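Local coordinates for protein catechol 1,2 dioxygenase (Acinetobacter radioresistens, PDB 2XSU) that probably catalyses the iron(III)-dependent intradiol cleavage of catechol with O2 to cis,cis-muconate, working as a homodimer, at residues G101-T106 / L238-N243; G109-A114 / S168-S173; V158-S163 / L194-V199; G220-H225 / W251-F256. The protein carries 1 engineered substitution. One frame throughout, in Å; residues are numbered along the deposited sequence.

Contact 1: residues G101-T106 / L238-N243; sequences GGTPRT and LTTQFN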
loop_
_atom_site.group_PDB
_atom_site.type_symbol
_atom_site.label_atom_id
_atom_site.label_comp_id
_atom_site.label_asym_id
_atom_site.label_seq_id
_atom_site.Cartn_x
_atom_site.Cartn_y
_atom_site.Cartn_z
ATOM N N GLY A 101 22.500 -4.522 -28.732
ATOM C CA GLY A 101 22.659 -3.188 -29.249
ATOM C C GLY A 101 21.597 -2.266 -28.696
ATOM O O GLY A 101 20.719 -2.661 -27.916
ATOM N N GLY A 102 21.685 -1.016 -29.104
ATOM C CA GLY A 102 20.770 -0.026 -28.619
ATOM C C GLY A 102 21.294 0.685 -27.387
ATOM O O GLY A 102 22.063 0.140 -26.574
ATOM N N THR A 103 20.863 1.925 -27.243
ATOM C CA THR A 103 21.157 2.664 -26.024
ATOM C C THR A 103 20.535 1.883 -24.845
ATOM O O THR A 103 19.386 1.426 -24.956
ATOM C CB THR A 103 20.567 4.071 -26.153
ATOM O OG1 THR A 103 21.208 4.724 -27.261
ATOM C CG2 THR A 103 20.851 4.895 -24.884
ATOM N N PRO A 104 21.284 1.698 -23.725
ATOM C CA PRO A 104 20.732 0.952 -22.578
ATOM C C PRO A 104 19.490 1.620 -21.966
ATOM O O PRO A 104 19.382 2.849 -21.957
ATOM C CB PRO A 104 21.871 1.005 -21.537
ATOM C CG PRO A 104 23.088 1.225 -22.310
ATOM C CD PRO A 104 22.682 2.082 -23.477
ATOM N N ARG A 105 18.587 0.802 -21.441
ATOM C CA ARG A 105 17.449 1.282 -20.661
ATOM C C ARG A 105 17.811 1.600 -19.220
ATOM O O ARG A 105 18.757 1.032 -18.672
ATOM C CB ARG A 105 16.321 0.241 -20.679
ATOM C CG ARG A 105 16.709 -1.081 -19.996
ATOM C CD ARG A 105 15.518 -1.977 -19.623
ATOM N NE ARG A 105 14.612 -2.285 -20.720
ATOM C CZ ARG A 105 14.725 -3.287 -21.597
ATOM N NH1 ARG A 105 15.762 -4.123 -21.613
ATOM N NH2 ARG A 105 13.768 -3.430 -22.512
ATOM N N THR A 106 17.056 2.509 -18.617
ATOM C CA THR A 106 17.034 2.601 -17.159
ATOM C C THR A 106 15.667 3.072 -16.661
ATOM O O THR A 106 14.701 3.122 -17.456
ATOM C CB THR A 106 18.251 3.374 -16.590
ATOM O OG1 THR A 106 18.383 3.053 -15.200
ATOM C CG2 THR A 106 18.132 4.901 -16.807
ATOM N N LEU A 238 12.135 3.131 -26.142
ATOM C CA LEU A 238 13.225 3.178 -25.181
ATOM C C LEU A 238 12.886 4.096 -24.029
ATOM O O LEU A 238 12.466 5.228 -24.242
ATOM C CB LEU A 238 14.508 3.660 -25.849
ATOM C CG LEU A 238 15.735 3.937 -24.951
ATOM C CD1 LEU A 238 16.232 2.649 -24.287
ATOM C CD2 LEU A 238 16.864 4.584 -25.725
ATOM N N THR A 239 13.090 3.588 -22.808
ATOM C CA THR A 239 13.017 4.405 -21.592
ATOM C C THR A 239 14.438 4.519 -21.069
ATOM O O THR A 239 15.080 3.512 -20.772
ATOM C CB THR A 239 12.124 3.757 -20.511
ATOM O OG1 THR A 239 10.785 3.606 -21.016
ATOM C CG2 THR A 239 12.108 4.630 -19.204
ATOM N N THR A 240 14.966 5.743 -20.996
ATOM C CA THR A 240 16.366 5.904 -20.559
ATOM C C THR A 240 16.605 7.256 -19.881
ATOM O O THR A 240 15.651 7.968 -19.573
ATOM C CB THR A 240 17.352 5.638 -21.740
ATOM O OG1 THR A 240 18.690 5.453 -21.233
ATOM C CG2 THR A 240 17.295 6.767 -22.741
ATOM N N GLN A 241 17.869 7.537 -19.548
ATOM C CA GLN A 241 18.283 8.855 -19.058
ATOM C C GLN A 241 19.753 9.068 -19.390
ATOM O O GLN A 241 20.434 8.139 -19.797
ATOM C CB GLN A 241 18.110 8.974 -17.554
ATOM C CG GLN A 241 19.106 8.223 -16.733
ATOM C CD GLN A 241 18.818 8.320 -15.245
ATOM O OE1 GLN A 241 17.745 8.794 -14.825
ATOM N NE2 GLN A 241 19.774 7.859 -14.443
ATOM N N PHE A 242 20.227 10.295 -19.195
ATOM C CA PHE A 242 21.660 10.445 -18.955
ATOM C C PHE A 242 21.889 11.058 -17.592
ATOM O O PHE A 242 21.025 11.798 -17.070
ATOM C CB PHE A 242 22.431 11.217 -20.070
ATOM C CG PHE A 242 22.068 12.669 -20.223
ATOM C CD1 PHE A 242 22.526 13.636 -19.321
ATOM C CD2 PHE A 242 21.299 13.108 -21.313
ATOM C CE1 PHE A 242 22.182 14.997 -19.449
ATOM C CE2 PHE A 242 20.966 14.471 -21.468
ATOM C CZ PHE A 242 21.393 15.419 -20.537
ATOM N N ASN A 243 23.026 10.688 -16.988
ATOM C CA ASN A 243 23.532 11.331 -15.785
ATOM C C ASN A 243 24.715 12.171 -16.195
ATOM O O ASN A 243 25.190 12.073 -17.343
ATOM C CB ASN A 243 24.020 10.291 -14.793
ATOM C CG ASN A 243 22.906 9.557 -14.151
ATOM O OD1 ASN A 243 22.187 10.112 -13.307
ATOM N ND2 ASN A 243 22.712 8.311 -14.559
#
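Thr240 OG1 donates to Pro104 O across 2.8 Å, arriving almost in line with the carbonyl bond (C=O...O angle 162°). The hydroxyl gets there because OG1 is anti to the backbone N of Thr240 (chi1 -165°), which swings it off the strand toward the incoming loop. Two residues further along that loop, Thr106 N gives its hydrogen to Thr239 O at 3.1 Å. Thr239 O also meets Arg105 CA at 3.3 Å in a CA-H...O contact, so the end of one peptide unit is held by two neighbouring groups of the loop.

Van der Waals packing flanks these bonds. Leu238 crosses Thr103 at about a right angle and meets it with both methyls: Leu238 CD1 rests on Thr103 O at 3.4 Å, while Leu238 CD2 lies 3.8 Å from Thr103 CB. On the far side of the bonds, Thr106 CG2 presses against Gln241 CG at 3.5 Å, and Thr239 CG2 touches Thr106 O, also at 3.5 Å.

The loop 101-106 follows helix 82-96, and this contact pins it to the catalytic beta domain. Arg105 turns back to that helix in salt bridges with Asp91 and Asp94, whereas Thr103 is hydrogen-bonded through both backbone and OG1 to Glu292 of strand 284-293. Thr106 OG1 is bonded to Ala257 O. Strand 238-244 itself runs between strand 221-231, antiparallel to it, and strand 263-269, parallel to it.

Contact 2: residues G109-A114 / S168-S173; sequences GPLYVA and SFFDKS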
loop_
_atom_site.group_PDB
_atom_site.type_symbol
_atom_site.label_atom_id
_atom_site.label_comp_id
_atom_site.label_asym_id
_atom_site.label_seq_id
_atom_site.Cartn_x
_atom_site.Cartn_y
_atom_site.Cartn_z
ATOM N N GLY A 109 11.244 6.430 -13.315
ATOM C CA GLY A 109 10.870 7.291 -12.198
ATOM C C GLY A 109 9.370 7.540 -12.216
ATOM O O GLY A 109 8.673 7.144 -13.159
ATOM N N PRO A 110 8.874 8.237 -11.191
ATOM C CA PRO A 110 7.449 8.429 -11.043
ATOM C C PRO A 110 6.907 9.760 -11.528
ATOM O O PRO A 110 5.725 10.068 -11.234
ATOM C CB PRO A 110 7.272 8.323 -9.516
ATOM C CG PRO A 110 8.494 8.946 -8.963
ATOM C CD PRO A 110 9.609 8.568 -9.964
ATOM N N LEU A 111 7.707 10.532 -12.273
ATOM C CA LEU A 111 7.341 11.952 -12.503
ATOM C C LEU A 111 7.095 12.336 -13.975
ATOM O O LEU A 111 7.061 13.540 -14.324
ATOM C CB LEU A 111 8.379 12.885 -11.854
ATOM C CG LEU A 111 8.635 12.631 -10.366
ATOM C CD1 LEU A 111 9.742 13.579 -9.847
ATOM C CD2 LEU A 111 7.352 12.745 -9.534
ATOM N N TYR A 112 6.895 11.353 -14.850
ATOM C CA TYR A 112 6.443 11.676 -16.209
ATOM C C TYR A 112 5.055 12.299 -16.220
ATOM O O TYR A 112 4.179 11.893 -15.442
ATOM C CB TYR A 112 6.468 10.433 -17.106
ATOM C CG TYR A 112 5.956 10.680 -18.515
ATOM C CD1 TYR A 112 6.756 11.302 -19.484
ATOM C CD2 TYR A 112 4.668 10.275 -18.882
ATOM C CE1 TYR A 112 6.279 11.518 -20.783
ATOM C CE2 TYR A 112 4.179 10.463 -20.169
ATOM C CZ TYR A 112 4.979 11.077 -21.125
ATOM O OH TYR A 112 4.495 11.263 -22.409
ATOM N N VAL A 113 4.874 13.299 -17.091
ATOM C CA VAL A 113 3.531 13.890 -17.338
ATOM C C VAL A 113 3.250 13.912 -18.860
ATOM O O VAL A 113 4.012 14.491 -19.619
ATOM C CB VAL A 113 3.385 15.302 -16.708
ATOM C CG1 VAL A 113 1.938 15.843 -16.974
ATOM C CG2 VAL A 113 3.718 15.279 -15.211
ATOM N N ALA A 114 2.136 13.311 -19.314
ATOM C CA ALA A 114 1.779 13.302 -20.727
ATOM C C ALA A 114 1.134 14.639 -21.108
ATOM O O ALA A 114 0.524 15.274 -20.258
ATOM C CB ALA A 114 0.812 12.146 -21.022
ATOM N N SER A 168 8.063 20.251 -12.679
ATOM C CA SER A 168 6.766 20.892 -12.921
ATOM C C SER A 168 5.629 19.871 -12.780
ATOM O O SER A 168 5.839 18.644 -12.865
ATOM C CB SER A 168 6.731 21.576 -14.291
ATOM O OG SER A 168 6.813 20.597 -15.339
ATOM N N PHE A 169 4.436 20.431 -12.547
ATOM C CA PHE A 169 3.182 19.717 -12.337
ATOM C C PHE A 169 3.113 19.287 -10.891
ATOM O O PHE A 169 2.144 19.594 -10.201
ATOM C CB PHE A 169 2.960 18.569 -13.346
ATOM C CG PHE A 169 1.634 17.869 -13.181
ATOM C CD1 PHE A 169 0.488 18.384 -13.799
ATOM C CD2 PHE A 169 1.531 16.712 -12.405
ATOM C CE1 PHE A 169 -0.757 17.736 -13.649
ATOM C CE2 PHE A 169 0.307 16.064 -12.242
ATOM C CZ PHE A 169 -0.840 16.586 -12.875
ATOM N N PHE A 170 4.154 18.610 -10.417
ATOM C CA PHE A 170 4.275 18.253 -9.015
ATOM C C PHE A 170 4.588 19.450 -8.130
ATOM O O PHE A 170 3.988 19.599 -7.059
ATOM C CB PHE A 170 5.267 17.089 -8.851
ATOM C CG PHE A 170 4.856 15.892 -9.640
ATOM C CD1 PHE A 170 3.914 15.002 -9.130
ATOM C CD2 PHE A 170 5.329 15.697 -10.931
ATOM C CE1 PHE A 170 3.477 13.934 -9.874
ATOM C CE2 PHE A 170 4.900 14.630 -11.684
ATOM C CZ PHE A 170 3.964 13.732 -11.150
ATOM N N ASP A 171 5.503 20.307 -8.589
ATOM C CA ASP A 171 5.780 21.615 -8.006
ATOM C C ASP A 171 4.826 22.635 -8.663
ATOM O O ASP A 171 5.080 23.119 -9.756
ATOM C CB ASP A 171 7.257 21.947 -8.295
ATOM C CG ASP A 171 7.670 23.362 -7.906
ATOM O OD1 ASP A 171 8.793 23.744 -8.304
ATOM O OD2 ASP A 171 6.913 24.091 -7.205
ATOM N N LYS A 172 3.706 22.930 -8.010
ATOM C CA LYS A 172 2.683 23.771 -8.639
ATOM C C LYS A 172 3.077 25.239 -8.825
ATOM O O LYS A 172 2.350 25.985 -9.490
ATOM C CB LYS A 172 1.338 23.655 -7.909
ATOM C CG LYS A 172 0.543 22.422 -8.308
ATOM C CD LYS A 172 -0.417 22.015 -7.193
ATOM C CE LYS A 172 -0.662 20.514 -7.236
ATOM N NZ LYS A 172 -0.820 19.939 -5.863
ATOM N N SER A 173 4.214 25.640 -8.253
ATOM C CA SER A 173 4.790 26.971 -8.481
ATOM C C SER A 173 5.411 27.176 -9.875
ATOM O O SER A 173 5.537 28.310 -10.352
ATOM C CB SER A 173 5.816 27.304 -7.395
ATOM O OG SER A 173 7.071 26.708 -7.647
#
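Leu111 O, which accepts a hydrogen bond from Arg180 NH1, lies 3.6 Å from CE2 of the Phe170 ring. The other terminal nitrogen of Arg180, NH2, bonds to Ser168 O, so one guanidinium ties the two segments together at the backbone.

The side chains meet by apolar packing. With CG anti to its carbonyl carbon (chi1 -58°), the Phe170 ring extends toward 109-114. Leu111 sets CD2 squarely over the face of Phe170, 3.7 Å from the ring centroid and 8° off the normal, a clear CH-pi contact. On the opposite face of that ring lies CD2 of the preceding residue, Phe169; the phenyl is thus sandwiched between a leucine methyl and an aromatic carbon. Val113 CG2 touches both phenylalanines where they meet, 3.8 Å from Phe169 CD2 and equally 3.8 Å from Phe170 CE2, with Val113 CG1 above one face of Phe169, toward the rim. Beyond the rings, Asp171 OD2 accepts from both Ser173 N, at 3.3 Å, and Ser173 OG, at 2.7 Å. Both donors come from the same face of the carboxylate, and the backbone bond closes an Asx turn that shapes the exposed end of the loop.

Leu111 brings the contact to the second shell of the intradiol dioxygenase iron site, while the phenylalanines lie toward the surface: the loop carries on from the iron ligand Tyr167, and the Leu111 side chain lies about 3 Å from that of Tyr167 and about 5 Å from the iron.

Contact 3: residues V158-S163 / L194-V199; sequences VWHANS and LTTMPV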
loop_
_atom_site.group_PDB
_atom_site.type_symbol
_atom_site.label_atom_id
_atom_site.label_comp_id
_atom_site.label_asym_id
_atom_site.label_seq_id
_atom_site.Cartn_x
_atom_site.Cartn_y
_atom_site.Cartn_z
ATOM N N VAL A 158 11.539 14.470 -23.350
ATOM C CA VAL A 158 12.501 14.778 -22.265
ATOM C C VAL A 158 11.817 15.496 -21.112
ATOM O O VAL A 158 10.905 16.328 -21.310
ATOM C CB VAL A 158 13.731 15.589 -22.789
ATOM C CG1 VAL A 158 14.672 14.683 -23.567
ATOM C CG2 VAL A 158 13.273 16.714 -23.692
ATOM N N TRP A 159 12.213 15.136 -19.894
ATOM C CA TRP A 159 11.795 15.881 -18.714
ATOM C C TRP A 159 12.896 15.866 -17.667
ATOM O O TRP A 159 13.645 14.889 -17.554
ATOM C CB TRP A 159 10.422 15.384 -18.168
ATOM C CG TRP A 159 10.354 13.940 -17.566
ATOM C CD1 TRP A 159 10.256 13.619 -16.241
ATOM C CD2 TRP A 159 10.312 12.689 -18.293
ATOM N NE1 TRP A 159 10.186 12.237 -16.093
ATOM C CE2 TRP A 159 10.212 11.647 -17.330
ATOM C CE3 TRP A 159 10.379 12.352 -19.654
ATOM C CZ2 TRP A 159 10.187 10.276 -17.695
ATOM C CZ3 TRP A 159 10.349 10.998 -20.033
ATOM C CH2 TRP A 159 10.248 9.964 -19.036
ATOM N N HIS A 160 12.998 16.950 -16.909
ATOM C CA HIS A 160 14.043 17.047 -15.867
ATOM C C HIS A 160 13.702 18.124 -14.821
ATOM O O HIS A 160 12.740 18.906 -15.007
ATOM C CB HIS A 160 15.439 17.258 -16.499
ATOM C CG HIS A 160 15.673 18.611 -17.108
ATOM N ND1 HIS A 160 15.909 19.753 -16.357
ATOM C CD2 HIS A 160 15.778 18.984 -18.409
ATOM C CE1 HIS A 160 16.122 20.773 -17.181
ATOM N NE2 HIS A 160 16.064 20.330 -18.427
ATOM N N ALA A 161 14.490 18.132 -13.748
ATOM C CA ALA A 161 14.339 19.058 -12.618
ATOM C C ALA A 161 14.895 20.458 -12.873
ATOM O O ALA A 161 15.835 20.669 -13.698
ATOM C CB ALA A 161 14.980 18.472 -11.359
ATOM N N ASN A 162 14.320 21.409 -12.147
ATOM C CA ASN A 162 14.835 22.797 -12.159
ATOM C C ASN A 162 16.066 22.985 -11.259
ATOM O O ASN A 162 16.648 21.997 -10.770
ATOM C CB ASN A 162 13.707 23.818 -11.862
ATOM C CG ASN A 162 13.333 23.892 -10.385
ATOM O OD1 ASN A 162 13.850 23.162 -9.521
ATOM N ND2 ASN A 162 12.415 24.819 -10.087
ATOM N N SER A 163 16.457 24.245 -11.037
ATOM C CA SER A 163 17.701 24.546 -10.294
ATOM C C SER A 163 17.645 24.187 -8.811
ATOM O O SER A 163 18.696 24.161 -8.153
ATOM C CB SER A 163 18.096 26.017 -10.442
ATOM O OG SER A 163 17.355 26.835 -9.566
ATOM N N LEU A 194 17.307 23.354 -25.862
ATOM C CA LEU A 194 17.874 24.474 -25.097
ATOM C C LEU A 194 17.172 24.534 -23.742
ATOM O O LEU A 194 15.949 24.687 -23.638
ATOM C CB LEU A 194 17.728 25.803 -25.886
ATOM C CG LEU A 194 18.119 27.094 -25.134
ATOM C CD1 LEU A 194 19.587 27.103 -24.690
ATOM C CD2 LEU A 194 17.787 28.336 -26.007
ATOM N N THR A 195 17.950 24.370 -22.671
ATOM C CA THR A 195 17.345 24.228 -21.346
ATOM C C THR A 195 18.274 24.777 -20.255
ATOM O O THR A 195 19.106 25.666 -20.535
ATOM C CB THR A 195 16.933 22.729 -21.116
ATOM O OG1 THR A 195 16.122 22.615 -19.955
ATOM C CG2 THR A 195 18.141 21.787 -21.048
ATOM N N THR A 196 18.096 24.279 -19.030
ATOM C CA THR A 196 18.937 24.659 -17.893
ATOM C C THR A 196 19.509 23.409 -17.243
ATOM O O THR A 196 18.965 22.307 -17.430
ATOM C CB THR A 196 18.182 25.489 -16.854
ATOM O OG1 THR A 196 16.967 24.825 -16.457
ATOM C CG2 THR A 196 17.828 26.854 -17.446
ATOM N N MET A 197 20.645 23.565 -16.557
ATOM C CA MET A 197 21.304 22.418 -15.903
ATOM C C MET A 197 20.446 21.853 -14.775
ATOM O O MET A 197 20.145 22.583 -13.848
ATOM C CB MET A 197 22.645 22.879 -15.312
ATOM C CG MET A 197 23.805 22.971 -16.303
ATOM S SD MET A 197 24.299 21.394 -17.032
ATOM C CE MET A 197 23.681 20.199 -15.778
ATOM N N PRO A 198 20.017 20.564 -14.860
ATOM C CA PRO A 198 19.313 19.999 -13.706
ATOM C C PRO A 198 20.240 19.773 -12.523
ATOM O O PRO A 198 21.427 19.497 -12.701
ATOM C CB PRO A 198 18.822 18.648 -14.225
ATOM C CG PRO A 198 19.813 18.251 -15.229
ATOM C CD PRO A 198 20.193 19.573 -15.932
ATOM N N VAL A 199 19.697 19.919 -11.320
ATOM C CA VAL A 199 20.407 19.529 -10.107
ATOM C C VAL A 199 19.763 18.252 -9.573
ATOM O O VAL A 199 18.584 18.002 -9.796
ATOM C CB VAL A 199 20.378 20.692 -9.079
ATOM C CG1 VAL A 199 19.042 20.831 -8.446
ATOM C CG2 VAL A 199 21.446 20.516 -8.045
HETATM O O HOH W 1 17.375 23.101 -14.372
#
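His160 and Thr195 meet tip to tip where two strands of the beta core of this intradiol dioxygenase, 155-159 and 190-196, give way to loops.

The direct polar contact is short: His160 NE2 and Thr195 OG1 are 2.7 Å apart and hydrogen-bonded, with the hydroxyl at the ring edge near its plane. On the other side of the imidazole, His160 ND1 donates to Ala161 O at 2.8 Å, an oxygen that lies in the ring plane although the nitrogen stands 39° out of the carbonyl plane. With a bond at each nitrogen, the ring cannot turn without breaking one of them. His160 CG sits between its backbone N and carbonyl carbon (chi1 71°), a setting that aims the ring at the second segment.

Water adds a bridge. One molecule donates to Ala161 O at 3.0 Å, is bonded to Thr196 OG1 at 2.7 Å, and makes a weak bond to Met197 O. Ala161 O therefore serves the imidazole and the water together, and it also receives a CA-H...O contact from Pro198 CA.

Among the packing contacts, the Pro198 and His160 side chains cross at about a right angle, Pro198 CB 3.8 Å from His160 ND1. The Ala161 side chain lies about 4 Å from those of the iron ligands Tyr167 and Tyr201. At the far end, Val199 CG1 nestles against two successive carbonyls, 3.5 Å from Asn162 O and 3.4 Å from Ser163 O.

Contact 4: residues G220-H225 / W251-F256; sequences GNRPSH and WDDFAF. With FE (Fe (III) ion), chain B.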
loop_
_atom_site.group_PDB
_atom_site.type_symbol
_atom_site.label_atom_id
_atom_site.label_comp_id
_atom_site.label_asym_id
_atom_site.label_seq_id
_atom_site.Cartn_x
_atom_site.Cartn_y
_atom_site.Cartn_z
ATOM N N GLY A 220 18.382 9.579 0.524
ATOM C CA GLY A 220 17.339 9.550 -0.505
ATOM C C GLY A 220 17.632 10.392 -1.724
ATOM O O GLY A 220 16.716 10.927 -2.344
ATOM N N ASN A 221 18.910 10.472 -2.087
ATOM C CA ASN A 221 19.337 11.381 -3.156
ATOM C C ASN A 221 19.555 10.709 -4.516
ATOM O O ASN A 221 20.067 9.597 -4.582
ATOM C CB ASN A 221 20.655 12.072 -2.759
ATOM C CG ASN A 221 20.533 12.897 -1.477
ATOM O OD1 ASN A 221 21.211 12.608 -0.476
ATOM N ND2 ASN A 221 19.659 13.883 -1.490
ATOM N N ARG A 222 19.238 11.444 -5.591
ATOM C CA ARG A 222 19.598 11.040 -6.958
ATOM C C ARG A 222 20.599 12.061 -7.533
ATOM O O ARG A 222 20.473 13.257 -7.253
ATOM C CB ARG A 222 18.376 10.996 -7.882
ATOM C CG ARG A 222 17.265 10.107 -7.370
ATOM C CD ARG A 222 16.420 9.626 -8.501
ATOM N NE ARG A 222 17.137 8.714 -9.366
ATOM C CZ ARG A 222 16.719 8.344 -10.568
ATOM N NH1 ARG A 222 15.582 8.835 -11.076
ATOM N NH2 ARG A 222 17.448 7.506 -11.273
ATOM N N PRO A 223 21.587 11.593 -8.322
ATOM C CA PRO A 223 22.442 12.543 -9.076
ATOM C C PRO A 223 21.621 13.249 -10.142
ATOM O O PRO A 223 20.538 12.755 -10.553
ATOM C CB PRO A 223 23.487 11.647 -9.748
ATOM C CG PRO A 223 22.701 10.342 -10.007
ATOM C CD PRO A 223 21.807 10.202 -8.766
ATOM N N SER A 224 22.136 14.376 -10.611
ATOM C CA SER A 224 21.504 15.120 -11.727
ATOM C C SER A 224 21.308 14.195 -12.940
ATOM O O SER A 224 22.161 13.328 -13.254
ATOM C CB SER A 224 22.379 16.283 -12.136
ATOM O OG SER A 224 23.632 15.773 -12.541
ATOM N N HIS A 225 20.167 14.369 -13.624
ATOM C CA HIS A 225 19.840 13.503 -14.771
ATOM C C HIS A 225 18.734 14.142 -15.620
ATOM O O HIS A 225 17.998 15.021 -15.160
ATOM C CB HIS A 225 19.345 12.106 -14.289
ATOM C CG HIS A 225 18.137 12.168 -13.392
ATOM N ND1 HIS A 225 18.229 12.403 -12.031
ATOM C CD2 HIS A 225 16.807 12.044 -13.661
ATOM C CE1 HIS A 225 17.016 12.420 -11.503
ATOM N NE2 HIS A 225 16.131 12.196 -12.463
ATOM N N TRP A 251 27.433 7.516 -8.663
ATOM C CA TRP A 251 27.485 6.063 -8.482
ATOM C C TRP A 251 26.952 5.646 -7.096
ATOM O O TRP A 251 27.272 4.554 -6.577
ATOM C CB TRP A 251 28.916 5.572 -8.771
ATOM C CG TRP A 251 29.243 5.706 -10.235
ATOM C CD1 TRP A 251 30.082 6.617 -10.811
ATOM C CD2 TRP A 251 28.746 4.881 -11.293
ATOM N NE1 TRP A 251 30.127 6.415 -12.178
ATOM C CE2 TRP A 251 29.311 5.359 -12.499
ATOM C CE3 TRP A 251 27.861 3.796 -11.342
ATOM C CZ2 TRP A 251 29.038 4.778 -13.743
ATOM C CZ3 TRP A 251 27.592 3.205 -12.597
ATOM C CH2 TRP A 251 28.178 3.711 -13.771
ATOM N N ASP A 252 26.101 6.511 -6.528
ATOM C CA ASP A 252 25.474 6.313 -5.211
ATOM C C ASP A 252 24.013 6.819 -5.308
ATOM O O ASP A 252 23.511 7.476 -4.396
ATOM C CB ASP A 252 26.252 7.098 -4.144
ATOM C CG ASP A 252 25.860 6.764 -2.698
ATOM O OD1 ASP A 252 25.380 5.647 -2.391
ATOM O OD2 ASP A 252 26.081 7.658 -1.847
ATOM N N ASP A 253 23.352 6.529 -6.427
ATOM C CA ASP A 253 21.937 6.884 -6.654
ATOM C C ASP A 253 21.040 6.029 -5.764
ATOM O O ASP A 253 21.174 4.804 -5.805
ATOM C CB ASP A 253 21.634 6.585 -8.140
ATOM C CG ASP A 253 20.204 6.920 -8.569
ATOM O OD1 ASP A 253 19.399 7.528 -7.828
ATOM O OD2 ASP A 253 19.879 6.585 -9.736
ATOM N N PHE A 254 20.154 6.650 -4.980
ATOM C CA PHE A 254 19.273 5.879 -4.056
ATOM C C PHE A 254 18.273 5.004 -4.836
ATOM O O PHE A 254 17.655 4.117 -4.243
ATOM C CB PHE A 254 18.560 6.808 -3.044
ATOM C CG PHE A 254 17.144 7.155 -3.418
ATOM C CD1 PHE A 254 16.080 6.619 -2.705
ATOM C CD2 PHE A 254 16.869 8.005 -4.492
ATOM C CE1 PHE A 254 14.758 6.945 -3.073
ATOM C CE2 PHE A 254 15.547 8.327 -4.868
ATOM C CZ PHE A 254 14.501 7.788 -4.149
ATOM N N ALA A 255 18.109 5.274 -6.141
ATOM C CA ALA A 255 17.238 4.443 -7.008
ATOM C C ALA A 255 18.019 3.582 -8.024
ATOM O O ALA A 255 17.432 2.909 -8.860
ATOM C CB ALA A 255 16.158 5.313 -7.669
ATOM N N PHE A 256 19.347 3.559 -7.903
ATOM C CA PHE A 256 20.177 2.583 -8.661
ATOM C C PHE A 256 20.062 2.626 -10.186
ATOM O O PHE A 256 20.152 1.574 -10.847
ATOM C CB PHE A 256 19.907 1.146 -8.112
ATOM C CG PHE A 256 19.889 1.112 -6.637
ATOM C CD1 PHE A 256 21.092 1.126 -5.929
ATOM C CD2 PHE A 256 18.674 1.150 -5.934
ATOM C CE1 PHE A 256 21.105 1.147 -4.521
ATOM C CE2 PHE A 256 18.671 1.178 -4.516
ATOM C CZ PHE A 256 19.904 1.193 -3.832
HETATM FE FE FE B . 14.018 12.294 -12.238
HETATM O O HOH W 2 12.444 11.160 -11.324
#
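Arg222 and Asp253 are brought together by two torsions: Asp253 holds CG anti to its backbone N (chi1 -179°), and Arg222 kinks at chi3 (68°), laying the guanidinium beside the carboxylate. The result is a side-on, two-pronged salt bridge next to the iron site of the intradiol dioxygenase fold. Arg222 NE reaches Asp253 OD1 and Arg222 NH2 reaches Asp253 OD2, each at 3.0 Å; the two planes are 13° apart, so the groups lie side by side in nearly one plane.

Asp253 is held from its own side too. Asp253 OD1 takes Ala255 N at 3.1 Å from above the carboxylate plane, closing an Asx turn within the type I beta turn from Asp253 to Phe256, and OD2 is also hydrogen-bonded to Ala257 N. The aspartate thus anchors the arginine while its loop fixes the aspartate. Backbone joins backbone where Phe254 N donates to Asn221 O at 3.0 Å.

The Phe254 ring is packed on several sides. Gly220 CA lies over one face in a CH-pi contact, Ala255 CB sits toward the rim of the other, and Arg222 CG meets the ring edge 3.5 Å from Phe254 CE2. Further out, Phe256 packs on Met19 of the second subunit.

Arg222 CZ lies over the rim of the His225 ring. Tyr167, Tyr201, His227 and a water complete the coordination of the iron that His225 joins. The imidazole is steered at both ends: His225 ND1 donates to Pro223 O at 2.8 Å, and His225 NE2 binds the iron at 2.1 Å.

Overall arrangement
The contacts gather round one iron ion. Contact 4 supplies the ligand His225, while contacts 2 and 3 approach the metal from other sides, through Leu111 (side chain about 5 Å away) and Ala161 (about 6 Å). Contact 1 reaches it through the side chain of Gln241, about 6 Å from the bound iron, on the strand beside that of His225. Contacts 1 and 4 touch, Phe242 O being 3.3 Å from His225 CB; contacts 3 and 4 meet where Pro198 O lies 3.4 Å from Ser224 CB. Contacts 2 and 3 abut through Leu111 and Trp159. Contacts 1 and 2 adjoin in sequence, yet their centres are 21 Å apart.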